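Side-chain contacts in B-type Cna protein (Enterococcus faecium, PDB 6FWY), which is of unknown function but, as the thioester domain of a cell-wall-anchored surface protein, probably takes part in covalent attachment of the bacterium to host surfaces: residues A[12-17]-A[258-263]; A[79-84]-A[108-113]; A[175-180]-A[233-238]; A[199-202]-A[208-211]. All coordinates share one frame; numbering follows the deposited sequence.

Interaction 1 of 4, residues A[12-17]-A[258-263]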
loop_
_atom_site.group_PDB
_atom_site.type_symbol
_atom_site.label_atom_id
_atom_site.label_comp_id
_atom_site.label_asym_id
_atom_site.label_seq_id
_atom_site.Cartn_x
_atom_site.Cartn_y
_atom_site.Cartn_z
ATOM N N ALA A 12 -8.615 12.250 -7.376
ATOM C CA ALA A 12 -9.417 11.040 -7.552
ATOM C C ALA A 12 -10.858 11.441 -7.854
ATOM O O ALA A 12 -11.339 12.476 -7.411
ATOM C CB ALA A 12 -9.367 10.137 -6.315
ATOM N N LYS A 13 -11.521 10.610 -8.654
ATOM C CA LYS A 13 -12.895 10.811 -9.103
ATOM C C LYS A 13 -13.665 9.576 -8.677
ATOM O O LYS A 13 -13.246 8.447 -8.952
ATOM C CB LYS A 13 -12.932 10.934 -10.635
ATOM C CG LYS A 13 -14.305 10.769 -11.284
ATOM C CD LYS A 13 -15.007 12.089 -11.622
ATOM C CE LYS A 13 -16.000 11.911 -12.769
ATOM N NZ LYS A 13 -16.994 13.023 -12.746
ATOM N N PHE A 14 -14.804 9.810 -8.037
ATOM C CA PHE A 14 -15.593 8.722 -7.471
ATOM C C PHE A 14 -16.964 8.626 -8.124
ATOM O O PHE A 14 -17.540 9.628 -8.566
ATOM C CB PHE A 14 -15.738 8.901 -5.968
ATOM C CG PHE A 14 -14.431 8.883 -5.235
ATOM C CD1 PHE A 14 -13.817 7.669 -4.888
ATOM C CD2 PHE A 14 -13.805 10.072 -4.872
ATOM C CE1 PHE A 14 -12.619 7.651 -4.203
ATOM C CE2 PHE A 14 -12.590 10.060 -4.196
ATOM C CZ PHE A 14 -11.997 8.842 -3.874
ATOM N N ILE A 15 -17.489 7.407 -8.137
ATOM C CA ILE A 15 -18.706 7.055 -8.864
ATOM C C ILE A 15 -19.506 6.163 -7.937
ATOM O O ILE A 15 -18.941 5.282 -7.306
ATOM C CB ILE A 15 -18.353 6.264 -10.139
ATOM C CG1 ILE A 15 -17.505 7.114 -11.095
ATOM C CG2 ILE A 15 -19.619 5.794 -10.846
ATOM C CD1 ILE A 15 -16.698 6.311 -12.099
ATOM N N GLU A 16 -20.813 6.383 -7.871
ATOM C CA GLU A 16 -21.741 5.538 -7.089
ATOM C C GLU A 16 -21.922 4.187 -7.766
ATOM O O GLU A 16 -22.031 4.132 -8.997
ATOM C CB GLU A 16 -23.111 6.207 -7.001
ATOM C CG GLU A 16 -23.145 7.573 -6.272
ATOM C CD GLU A 16 -23.356 7.461 -4.781
ATOM O OE1 GLU A 16 -22.846 6.489 -4.160
ATOM O OE2 GLU A 16 -24.024 8.337 -4.193
ATOM N N THR A 17 -21.941 3.104 -6.993
ATOM C CA THR A 17 -22.201 1.756 -7.542
ATOM C C THR A 17 -23.687 1.423 -7.678
ATOM O O THR A 17 -24.043 0.471 -8.364
ATOM C CB THR A 17 -21.597 0.640 -6.654
ATOM O OG1 THR A 17 -22.259 0.621 -5.380
ATOM C CG2 THR A 17 -20.115 0.847 -6.453
ATOM N N ALA A 258 -12.626 11.129 1.505
ATOM C CA ALA A 258 -12.666 9.718 1.143
ATOM C C ALA A 258 -11.269 9.095 1.086
ATOM O O ALA A 258 -10.296 9.737 0.724
ATOM C CB ALA A 258 -13.406 9.530 -0.171
ATOM N N VAL A 259 -11.204 7.825 1.461
ATOM C CA VAL A 259 -9.969 7.051 1.446
ATOM C C VAL A 259 -10.144 5.907 0.451
ATOM O O VAL A 259 -11.218 5.335 0.331
ATOM C CB VAL A 259 -9.572 6.534 2.869
ATOM C CG1 VAL A 259 -10.625 5.558 3.438
ATOM C CG2 VAL A 259 -8.178 5.908 2.846
ATOM N N VAL A 260 -9.076 5.591 -0.267
ATOM C CA VAL A 260 -9.111 4.604 -1.364
ATOM C C VAL A 260 -7.699 4.081 -1.625
ATOM O O VAL A 260 -6.729 4.801 -1.454
ATOM C CB VAL A 260 -9.750 5.186 -2.663
ATOM C CG1 VAL A 260 -8.989 6.376 -3.188
ATOM C CG2 VAL A 260 -9.888 4.132 -3.753
ATOM N N MET A 261 -7.605 2.807 -1.999
ATOM C CA MET A 261 -6.349 2.178 -2.356
ATOM C C MET A 261 -5.988 2.609 -3.770
ATOM O O MET A 261 -6.789 2.469 -4.678
ATOM C CB MET A 261 -6.469 0.657 -2.286
ATOM C CG MET A 261 -6.702 0.139 -0.865
ATOM S SD MET A 261 -5.319 0.348 0.275
ATOM C CE MET A 261 -4.357 -1.097 -0.141
ATOM N N ILE A 262 -4.792 3.165 -3.923
ATOM C CA ILE A 262 -4.277 3.562 -5.233
ATOM C C ILE A 262 -2.920 2.929 -5.515
ATOM O O ILE A 262 -2.018 2.964 -4.676
ATOM C CB ILE A 262 -4.196 5.095 -5.362
ATOM C CG1 ILE A 262 -5.612 5.675 -5.226
ATOM C CG2 ILE A 262 -3.561 5.504 -6.694
ATOM C CD1 ILE A 262 -5.666 7.171 -5.193
ATOM N N THR A 263 -2.800 2.366 -6.713
ATOM C CA THR A 263 -1.540 1.837 -7.226
ATOM C C THR A 263 -0.703 3.036 -7.680
ATOM O O THR A 263 -1.149 3.835 -8.483
ATOM C CB THR A 263 -1.802 0.828 -8.372
ATOM O OG1 THR A 263 -2.620 -0.232 -7.860
ATOM C CG2 THR A 263 -0.509 0.226 -8.941
#

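Interaction 2 of 4, residues A[79-84]-A[108-113]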
loop_
_atom_site.group_PDB
_atom_site.type_symbol
_atom_site.label_atom_id
_atom_site.label_comp_id
_atom_site.label_asym_id
_atom_site.label_seq_id
_atom_site.Cartn_x
_atom_site.Cartn_y
_atom_site.Cartn_z
ATOM N N TYR A 79 -4.744 1.035 5.850
ATOM C CA TYR A 79 -4.224 -0.027 4.976
ATOM C C TYR A 79 -4.837 -1.353 5.350
ATOM O O TYR A 79 -5.394 -2.030 4.506
ATOM C CB TYR A 79 -2.691 -0.121 5.056
ATOM C CG TYR A 79 -2.122 -1.316 4.320
ATOM C CD1 TYR A 79 -2.026 -1.332 2.922
ATOM C CD2 TYR A 79 -1.680 -2.438 5.018
ATOM C CE1 TYR A 79 -1.513 -2.439 2.250
ATOM C CE2 TYR A 79 -1.170 -3.548 4.375
ATOM C CZ TYR A 79 -1.088 -3.546 2.990
ATOM O OH TYR A 79 -0.577 -4.630 2.351
ATOM N N ARG A 80 -4.753 -1.700 6.633
ATOM C CA ARG A 80 -5.283 -2.965 7.117
ATOM C C ARG A 80 -6.798 -3.075 7.005
ATOM O O ARG A 80 -7.303 -4.163 6.759
ATOM C CB ARG A 80 -4.820 -3.216 8.553
ATOM C CG ARG A 80 -3.358 -3.624 8.630
ATOM C CD ARG A 80 -2.989 -4.164 9.997
ATOM N NE ARG A 80 -3.050 -3.128 11.028
ATOM C CZ ARG A 80 -2.080 -2.266 11.339
ATOM N NH1 ARG A 80 -0.894 -2.273 10.710
ATOM N NH2 ARG A 80 -2.308 -1.384 12.320
ATOM N N MET A 81 -7.517 -1.965 7.158
ATOM C CA MET A 81 -8.966 -1.979 6.970
ATOM C C MET A 81 -9.302 -2.491 5.566
ATOM O O MET A 81 -10.181 -3.342 5.421
ATOM C CB MET A 81 -9.575 -0.590 7.185
ATOM C CG MET A 81 -11.086 -0.512 6.952
ATOM S SD MET A 81 -11.667 1.194 6.825
ATOM C CE MET A 81 -11.186 1.619 5.130
ATOM N N PHE A 82 -8.616 -1.963 4.552
ATOM C CA PHE A 82 -8.803 -2.432 3.187
ATOM C C PHE A 82 -8.402 -3.897 3.021
ATOM O O PHE A 82 -9.173 -4.673 2.516
ATOM C CB PHE A 82 -8.047 -1.556 2.184
ATOM C CG PHE A 82 -8.708 -0.233 1.913
ATOM C CD1 PHE A 82 -9.777 -0.144 1.023
ATOM C CD2 PHE A 82 -8.256 0.923 2.520
ATOM C CE1 PHE A 82 -10.383 1.084 0.753
ATOM C CE2 PHE A 82 -8.860 2.146 2.270
ATOM C CZ PHE A 82 -9.923 2.223 1.384
ATOM N N LYS A 83 -7.208 -4.264 3.466
ATOM C CA LYS A 83 -6.688 -5.644 3.312
ATOM C C LYS A 83 -7.533 -6.693 4.038
ATOM O O LYS A 83 -7.717 -7.794 3.530
ATOM C CB LYS A 83 -5.242 -5.729 3.791
ATOM C CG LYS A 83 -4.526 -6.997 3.375
ATOM C CD LYS A 83 -3.184 -7.187 4.060
ATOM C CE LYS A 83 -2.685 -8.611 3.796
ATOM N NZ LYS A 83 -1.222 -8.732 4.011
ATOM N N GLY A 84 -8.035 -6.338 5.224
ATOM C CA GLY A 84 -8.838 -7.245 6.054
ATOM C C GLY A 84 -10.342 -7.053 5.990
ATOM O O GLY A 84 -11.071 -7.751 6.670
ATOM N N LEU A 108 -18.155 1.140 8.640
ATOM C CA LEU A 108 -18.261 1.426 10.067
ATOM C C LEU A 108 -16.858 1.550 10.688
ATOM O O LEU A 108 -16.574 2.502 11.392
ATOM C CB LEU A 108 -19.109 0.342 10.739
ATOM C CG LEU A 108 -19.578 0.530 12.176
ATOM C CD1 LEU A 108 -20.294 1.867 12.412
ATOM C CD2 LEU A 108 -20.494 -0.652 12.466
ATOM N N VAL A 109 -15.967 0.614 10.354
ATOM C CA VAL A 109 -14.540 0.705 10.713
ATOM C C VAL A 109 -13.921 2.024 10.220
ATOM O O VAL A 109 -13.274 2.734 10.992
ATOM C CB VAL A 109 -13.720 -0.492 10.169
ATOM C CG1 VAL A 109 -12.217 -0.294 10.384
ATOM C CG2 VAL A 109 -14.183 -1.763 10.841
ATOM N N SER A 110 -14.134 2.354 8.960
ATOM C CA SER A 110 -13.639 3.622 8.424
ATOM C C SER A 110 -14.075 4.851 9.256
ATOM O O SER A 110 -13.261 5.714 9.569
ATOM C CB SER A 110 -14.077 3.802 6.967
ATOM O OG SER A 110 -13.503 4.964 6.407
ATOM N N TRP A 111 -15.358 4.910 9.600
ATOM C CA TRP A 111 -15.896 6.030 10.375
ATOM C C TRP A 111 -15.233 6.142 11.755
ATOM O O TRP A 111 -14.888 7.227 12.187
ATOM C CB TRP A 111 -17.416 5.922 10.529
ATOM C CG TRP A 111 -18.240 6.355 9.325
ATOM C CD1 TRP A 111 -17.958 7.374 8.443
ATOM C CD2 TRP A 111 -19.498 5.819 8.915
ATOM N NE1 TRP A 111 -18.960 7.497 7.535
ATOM C CE2 TRP A 111 -19.914 6.555 7.785
ATOM C CE3 TRP A 111 -20.305 4.783 9.380
ATOM C CZ2 TRP A 111 -21.107 6.279 7.107
ATOM C CZ3 TRP A 111 -21.502 4.524 8.728
ATOM C CH2 TRP A 111 -21.889 5.255 7.606
ATOM N N VAL A 112 -15.049 5.001 12.414
ATOM C CA VAL A 112 -14.404 4.936 13.727
ATOM C C VAL A 112 -12.931 5.313 13.633
ATOM O O VAL A 112 -12.466 6.151 14.380
ATOM C CB VAL A 112 -14.584 3.545 14.365
ATOM C CG1 VAL A 112 -13.783 3.415 15.665
ATOM C CG2 VAL A 112 -16.065 3.299 14.639
ATOM N N LEU A 113 -12.206 4.734 12.683
ATOM C CA LEU A 113 -10.788 5.072 12.469
ATOM C C LEU A 113 -10.573 6.540 12.168
ATOM O O LEU A 113 -9.591 7.112 12.596
ATOM C CB LEU A 113 -10.156 4.217 11.346
ATOM C CG LEU A 113 -9.979 2.711 11.560
ATOM C CD1 LEU A 113 -9.267 2.092 10.356
ATOM C CD2 LEU A 113 -9.188 2.425 12.830
#

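Interaction 3 of 4, residues A[175-180]-A[233-238]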
loop_
_atom_site.group_PDB
_atom_site.type_symbol
_atom_site.label_atom_id
_atom_site.label_comp_id
_atom_site.label_asym_id
_atom_site.label_seq_id
_atom_site.Cartn_x
_atom_site.Cartn_y
_atom_site.Cartn_z
ATOM N N PHE A 175 31.824 -10.622 -8.882
ATOM C CA PHE A 175 31.073 -10.451 -7.640
ATOM C C PHE A 175 29.588 -10.595 -7.959
ATOM O O PHE A 175 29.016 -9.771 -8.673
ATOM C CB PHE A 175 31.350 -9.070 -7.028
ATOM C CG PHE A 175 32.803 -8.806 -6.775
ATOM C CD1 PHE A 175 33.393 -9.195 -5.575
ATOM C CD2 PHE A 175 33.588 -8.199 -7.750
ATOM C CE1 PHE A 175 34.743 -8.967 -5.349
ATOM C CE2 PHE A 175 34.936 -7.962 -7.537
ATOM C CZ PHE A 175 35.526 -8.342 -6.344
ATOM N N THR A 176 28.966 -11.652 -7.453
ATOM C CA THR A 176 27.545 -11.907 -7.681
ATOM C C THR A 176 26.724 -11.443 -6.478
ATOM O O THR A 176 27.135 -11.613 -5.341
ATOM C CB THR A 176 27.297 -13.390 -8.013
ATOM O OG1 THR A 176 28.105 -13.739 -9.140
ATOM C CG2 THR A 176 25.819 -13.664 -8.341
ATOM N N TYR A 177 25.565 -10.849 -6.756
ATOM C CA TYR A 177 24.643 -10.315 -5.745
ATOM C C TYR A 177 23.221 -10.802 -6.025
ATOM O O TYR A 177 22.849 -10.956 -7.174
ATOM C CB TYR A 177 24.665 -8.782 -5.757
ATOM C CG TYR A 177 26.007 -8.187 -5.449
ATOM C CD1 TYR A 177 26.958 -8.021 -6.467
ATOM C CD2 TYR A 177 26.349 -7.794 -4.154
ATOM C CE1 TYR A 177 28.198 -7.476 -6.204
ATOM C CE2 TYR A 177 27.600 -7.250 -3.874
ATOM C CZ TYR A 177 28.525 -7.094 -4.905
ATOM O OH TYR A 177 29.769 -6.558 -4.668
ATOM N N LYS A 178 22.454 -11.086 -4.977
ATOM C CA LYS A 178 21.012 -11.387 -5.079
ATOM C C LYS A 178 20.155 -10.164 -4.744
ATOM O O LYS A 178 20.391 -9.517 -3.733
ATOM C CB LYS A 178 20.632 -12.542 -4.141
ATOM C CG LYS A 178 21.111 -13.870 -4.692
ATOM C CD LYS A 178 21.046 -15.016 -3.721
ATOM C CE LYS A 178 21.619 -16.221 -4.440
ATOM N NZ LYS A 178 21.864 -17.390 -3.545
ATOM N N THR A 179 19.169 -9.881 -5.589
ATOM C CA THR A 179 18.164 -8.855 -5.324
ATOM C C THR A 179 16.921 -9.524 -4.745
ATOM O O THR A 179 16.622 -10.677 -5.085
ATOM C CB THR A 179 17.735 -8.075 -6.577
ATOM O OG1 THR A 179 17.117 -8.962 -7.506
ATOM C CG2 THR A 179 18.916 -7.393 -7.225
ATOM N N ALA A 180 16.206 -8.796 -3.885
ATOM C CA ALA A 180 14.958 -9.278 -3.312
ATOM C C ALA A 180 13.999 -8.132 -3.004
ATOM O O ALA A 180 14.419 -7.061 -2.577
ATOM C CB ALA A 180 15.221 -10.099 -2.049
ATOM N N LEU A 233 35.433 -1.092 -4.610
ATOM C CA LEU A 233 34.370 -0.406 -5.303
ATOM C C LEU A 233 33.168 -0.444 -4.367
ATOM O O LEU A 233 32.933 -1.457 -3.718
ATOM C CB LEU A 233 34.059 -1.202 -6.570
ATOM C CG LEU A 233 32.874 -0.825 -7.415
ATOM C CD1 LEU A 233 33.042 0.618 -7.895
ATOM C CD2 LEU A 233 32.827 -1.782 -8.595
ATOM N N SER A 234 32.404 0.637 -4.292
ATOM C CA SER A 234 31.172 0.632 -3.501
ATOM C C SER A 234 29.985 1.076 -4.340
ATOM O O SER A 234 30.124 1.871 -5.252
ATOM C CB SER A 234 31.331 1.478 -2.227
ATOM O OG SER A 234 31.526 2.845 -2.533
ATOM N N PHE A 235 28.811 0.529 -4.036
ATOM C CA PHE A 235 27.573 0.894 -4.739
ATOM C C PHE A 235 26.329 0.641 -3.894
ATOM O O PHE A 235 26.402 0.028 -2.828
ATOM C CB PHE A 235 27.471 0.146 -6.079
ATOM C CG PHE A 235 27.232 -1.339 -5.954
ATOM C CD1 PHE A 235 28.281 -2.217 -5.742
ATOM C CD2 PHE A 235 25.952 -1.858 -6.076
ATOM C CE1 PHE A 235 28.055 -3.590 -5.618
ATOM C CE2 PHE A 235 25.709 -3.224 -5.964
ATOM C CZ PHE A 235 26.762 -4.093 -5.734
ATOM N N LYS A 236 25.202 1.133 -4.397
ATOM C CA LYS A 236 23.876 0.804 -3.871
ATOM C C LYS A 236 22.918 0.630 -5.044
ATOM O O LYS A 236 23.226 1.012 -6.178
ATOM C CB LYS A 236 23.341 1.905 -2.951
ATOM C CG LYS A 236 23.223 3.266 -3.602
ATOM C CD LYS A 236 22.322 4.243 -2.901
ATOM C CE LYS A 236 22.164 5.484 -3.771
ATOM N NZ LYS A 236 21.507 6.597 -3.025
ATOM N N GLY A 237 21.751 0.080 -4.743
ATOM C CA GLY A 237 20.645 -0.012 -5.677
ATOM C C GLY A 237 19.526 0.877 -5.203
ATOM O O GLY A 237 19.385 1.087 -4.003
ATOM N N THR A 238 18.740 1.393 -6.144
ATOM C CA THR A 238 17.501 2.113 -5.831
ATOM C C THR A 238 16.378 1.391 -6.562
ATOM O O THR A 238 16.261 1.486 -7.780
ATOM C CB THR A 238 17.545 3.594 -6.281
ATOM O OG1 THR A 238 18.627 4.276 -5.621
ATOM C CG2 THR A 238 16.237 4.299 -5.954
#

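Interaction 4 of 4, residues A[199-202]-A[208-211]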
loop_
_atom_site.group_PDB
_atom_site.type_symbol
_atom_site.label_atom_id
_atom_site.label_comp_id
_atom_site.label_asym_id
_atom_site.label_seq_id
_atom_site.Cartn_x
_atom_site.Cartn_y
_atom_site.Cartn_z
ATOM N N MET A 199 35.046 -2.193 -16.235
ATOM C CA MET A 199 34.070 -2.861 -15.376
ATOM C C MET A 199 32.818 -3.196 -16.190
ATOM O O MET A 199 32.359 -2.389 -16.967
ATOM C CB MET A 199 33.714 -1.972 -14.187
ATOM C CG MET A 199 32.904 -2.652 -13.083
ATOM S SD MET A 199 32.078 -1.416 -12.066
ATOM C CE MET A 199 30.498 -1.403 -12.913
ATOM N N LYS A 200 32.301 -4.395 -16.012
ATOM C CA LYS A 200 31.052 -4.819 -16.650
ATOM C C LYS A 200 30.079 -5.394 -15.623
ATOM O O LYS A 200 30.480 -5.857 -14.571
ATOM C CB LYS A 200 31.337 -5.865 -17.731
ATOM C CG LYS A 200 32.088 -5.294 -18.926
ATOM C CD LYS A 200 32.358 -6.361 -19.970
ATOM C CE LYS A 200 33.417 -5.882 -20.957
ATOM N NZ LYS A 200 32.921 -4.705 -21.748
ATOM N N ILE A 201 28.802 -5.354 -15.982
ATOM C CA ILE A 201 27.709 -5.916 -15.186
ATOM C C ILE A 201 26.938 -6.925 -16.049
ATOM O O ILE A 201 26.656 -6.656 -17.219
ATOM C CB ILE A 201 26.739 -4.827 -14.679
ATOM C CG1 ILE A 201 27.522 -3.597 -14.170
ATOM C CG2 ILE A 201 25.822 -5.416 -13.615
ATOM C CD1 ILE A 201 26.697 -2.479 -13.590
ATOM N N TYR A 202 26.614 -8.082 -15.480
ATOM C CA TYR A 202 25.835 -9.127 -16.159
ATOM C C TYR A 202 24.595 -9.531 -15.369
ATOM O O TYR A 202 24.630 -9.563 -14.138
ATOM C CB TYR A 202 26.718 -10.360 -16.450
ATOM C CG TYR A 202 27.828 -10.074 -17.441
ATOM C CD1 TYR A 202 29.005 -9.500 -17.024
ATOM C CD2 TYR A 202 27.679 -10.349 -18.795
ATOM C CE1 TYR A 202 30.026 -9.192 -17.917
ATOM C CE2 TYR A 202 28.712 -10.076 -19.709
ATOM C CZ TYR A 202 29.871 -9.464 -19.255
ATOM O OH TYR A 202 30.910 -9.176 -20.093
ATOM N N GLU A 208 25.033 -9.130 -20.743
ATOM C CA GLU A 208 25.562 -7.870 -20.236
ATOM C C GLU A 208 24.466 -6.827 -20.041
ATOM O O GLU A 208 23.583 -6.685 -20.861
ATOM C CB GLU A 208 26.653 -7.323 -21.176
ATOM C CG GLU A 208 27.383 -6.118 -20.613
ATOM C CD GLU A 208 28.574 -5.648 -21.384
ATOM O OE1 GLU A 208 28.860 -6.220 -22.472
ATOM O OE2 GLU A 208 29.222 -4.699 -20.886
ATOM N N ILE A 209 24.545 -6.120 -18.922
ATOM C CA ILE A 209 23.701 -4.962 -18.608
ATOM C C ILE A 209 24.522 -3.717 -18.937
ATOM O O ILE A 209 25.680 -3.611 -18.521
ATOM C CB ILE A 209 23.323 -4.951 -17.112
ATOM C CG1 ILE A 209 22.455 -6.184 -16.785
ATOM C CG2 ILE A 209 22.614 -3.658 -16.731
ATOM C CD1 ILE A 209 22.306 -6.462 -15.296
ATOM N N THR A 210 23.937 -2.791 -19.679
ATOM C CA THR A 210 24.625 -1.525 -20.044
ATOM C C THR A 210 23.861 -0.262 -19.626
ATOM O O THR A 210 24.341 0.844 -19.849
ATOM C CB THR A 210 24.901 -1.443 -21.554
ATOM O OG1 THR A 210 23.684 -1.643 -22.270
ATOM C CG2 THR A 210 25.888 -2.519 -21.988
ATOM N N ASN A 211 22.688 -0.434 -19.007
ATOM C CA ASN A 211 21.858 0.682 -18.581
ATOM C C ASN A 211 21.751 0.758 -17.032
ATOM O O ASN A 211 20.857 1.387 -16.510
ATOM C CB ASN A 211 20.487 0.592 -19.267
ATOM C CG ASN A 211 19.650 -0.620 -18.812
ATOM O OD1 ASN A 211 20.078 -1.446 -18.002
ATOM N ND2 ASN A 211 18.457 -0.727 -19.361
HETATM O O HOH W 1 28.246 -4.099 -18.356
#

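Interaction 1 of 4, residues A[12-17]-A[258-263]
Phe14 reaches from strand 11-21 toward strand 258-277 and ends between Ala258 and Val260. The far end of its ring does the touching: Phe14 CZ lies 4.0 Å from Ala258 CB and 3.9 Å from Val260 CG1. The two neighbouring ring carbons share the work, CE2 leaning to the alanine methyl and CE1 to the valine, where Phe14 CE1 is 4.1 Å from Val260 CB. Val260 CG1 meets the ring at its edge, near the plane, whereas Ala258 CB approaches at a slant. A chi1 of -61° sets the ring carbon CG of Phe14 opposite the carbonyl carbon and carries the ring across the gap, and Val260 turns CG1 to meet it (chi1 60°). The closest alpha carbons, those of Phe14 and Ala258, are still 9.2 Å apart, so the backbones do not pair here and the ring alone bridges them. Ala258 and Val260 face Phe14, while Val259 between them points to the other side and packs on Phe78 and Phe82 of helix 76-84. Phe42 meets the Phe14 ring at about a right angle, and Phe249 packs on Val260. With no hydrogen bond or charge across the segments, the contact is purely apolar, held by shape and by the burial of hydrocarbon.

Interaction 2 of 4, residues A[79-84]-A[108-113]
Met81 of helix 76-84 lies against Val109, Ser110 and Leu113 of helix 99-113, joining two nearly antiparallel helices in the helical part of the thioester domain. The short segments run at 172° to each other with their axes 10.6 Å apart at the closest, a wide spacing that one long side chain spans. The dense part of the contact is built by CG and SD of Met81. Met81 CG is 3.6 Å from Val109 CG1, the two side chains running alongside in opposite senses. One bond further, Met81 SD rests on the backbone of Ser110, 3.5 Å from Ser110 N, and is 3.6 Å from Ser110 CB. With CG anti to the backbone N (chi1 178°) and SD anti to CA, the sulfur projects straight onto the second helix before the chain bends at the last torsion. The looser part lies at Leu113, a partly exposed residue on the following turn, whose CD1 approaches Met81 CB only to 4.2 Å. Ser110 contributes its carbon and backbone to the methionine, while its hydroxyl OG is hydrogen-bonded to the carbonyl oxygen of Cys52. Tyr51, beside that cysteine on strand 49-52, touches both Met81 and Ser110 and so flanks the contact. The bend at chi3 (78°) finally lays Met81 CE over one face of the Phe82 ring, 3.7 Å above its plane and displaced toward the rim.

Interaction 3 of 4, residues A[175-180]-A[233-238]
In the beta-sandwich part of the chain, where a five-stranded antiparallel sheet faces the long strand 231-250, Tyr177 and Phe235 meet in a T-shaped (edge-to-face) stack. The planes stand at 88° to each other and the ring centroids are 5.0 Å apart. Phe235 supplies the edge: its CZ sits 3.5 Å above the plane of the Tyr177 ring, over the centre, and all six ring carbons of the tyrosine lie around this one atom. The edge is shifted slightly toward the phenolic end: Phe235 CE1 is 3.6 Å from Tyr177 OH, and Tyr177 CZ lies in the plane of the phenylalanine ring. The two side chains arrive from opposite directions. Phe235 CG sits between its own backbone N and carbonyl carbon (chi1 70°), which carries the ring across the interior toward the tyrosine face. The geometry brings hydrogens on the phenylalanine edge against the pi cloud of Tyr177, the electrostatically favourable side of such a pair, and no hydrogen bond runs between the segments. The contact belongs to a larger aromatic and aliphatic cluster. Phe220 of strand 218-225 lies beside the Tyr177 ring with the planes at about 25° and also touches Phe235, as does Ile222. Tyr177 further packs on Ala163 of strand 159-169 and Ala275 of strand 258-277, so the pair sits inside the sandwich, with strands of both sheets around it.

Interaction 4 of 4, residues A[199-202]-A[208-211]
Tyr202 and Glu208 face each other across neighbouring strands, and one direct backbone hydrogen bond joins the strands beside them: Ile209 N to Ile201 O, 2.8 Å and nearly straight at 168°. A second link is made through a water. It accepts a hydrogen bond from Ile201 N at 2.7 Å and lies 2.6 Å from Ile209 O and 2.8 Å from Glu208 OE2, two acceptors that compete for its protons with others nearby. Among charged groups, Glu208 is extended, with CG anti to the backbone N (chi1 -172°), and reaches across to the neighbouring strand, bringing its carboxylate beside the Lys200 side chain. The salt bridge is long, with Lys200 NZ 3.8 Å from Glu208 OE2, and the same oxygen lies alongside the lysine's carbons; the ion pair is probably weak, and Glu208 is exposed. In the packing, Tyr202 CE2 is 3.7 Å from Glu208 CB, and Glu208 CG lies over one face of the ring near its rim, while the ring and carboxylate planes differ by 27°. Lys223 makes a cation-pi contact with the same tyrosine. On the other face of the sheet Ile201 CG2 and Ile209 CD1 touch at 4.0 Å, and Ile201 packs inward on Leu189 and Phe191. Glu208 and Tyr202 form a non-hydrogen-bonded antiparallel pair, and the whole is a beta hairpin at the margin of the five-stranded sheet, its second strand short and partly water-bridged.

Overall arrangement
From the N terminus, strand 11-21 enters interaction 1, whose partner is the late strand 258-277; this contact therefore closes a loop that holds the other three. Interaction 2 comes first inside it, joining two helices, and its Phe82 packs directly on Val260 and Met261 of interaction 1, so the helical layer rests on the sheet. Further along the chain, interaction 3 links strands 172-181 and 231-250, with interaction 4, a local hairpin, nested within it; Met199 and Leu233 touch where these two meet. Interactions 2 and 3 lie in series on opposite sides of the chain's centre, their centres about 38 Å apart. The long neighbouring strands 231-250 and 258-277 run between the two regions.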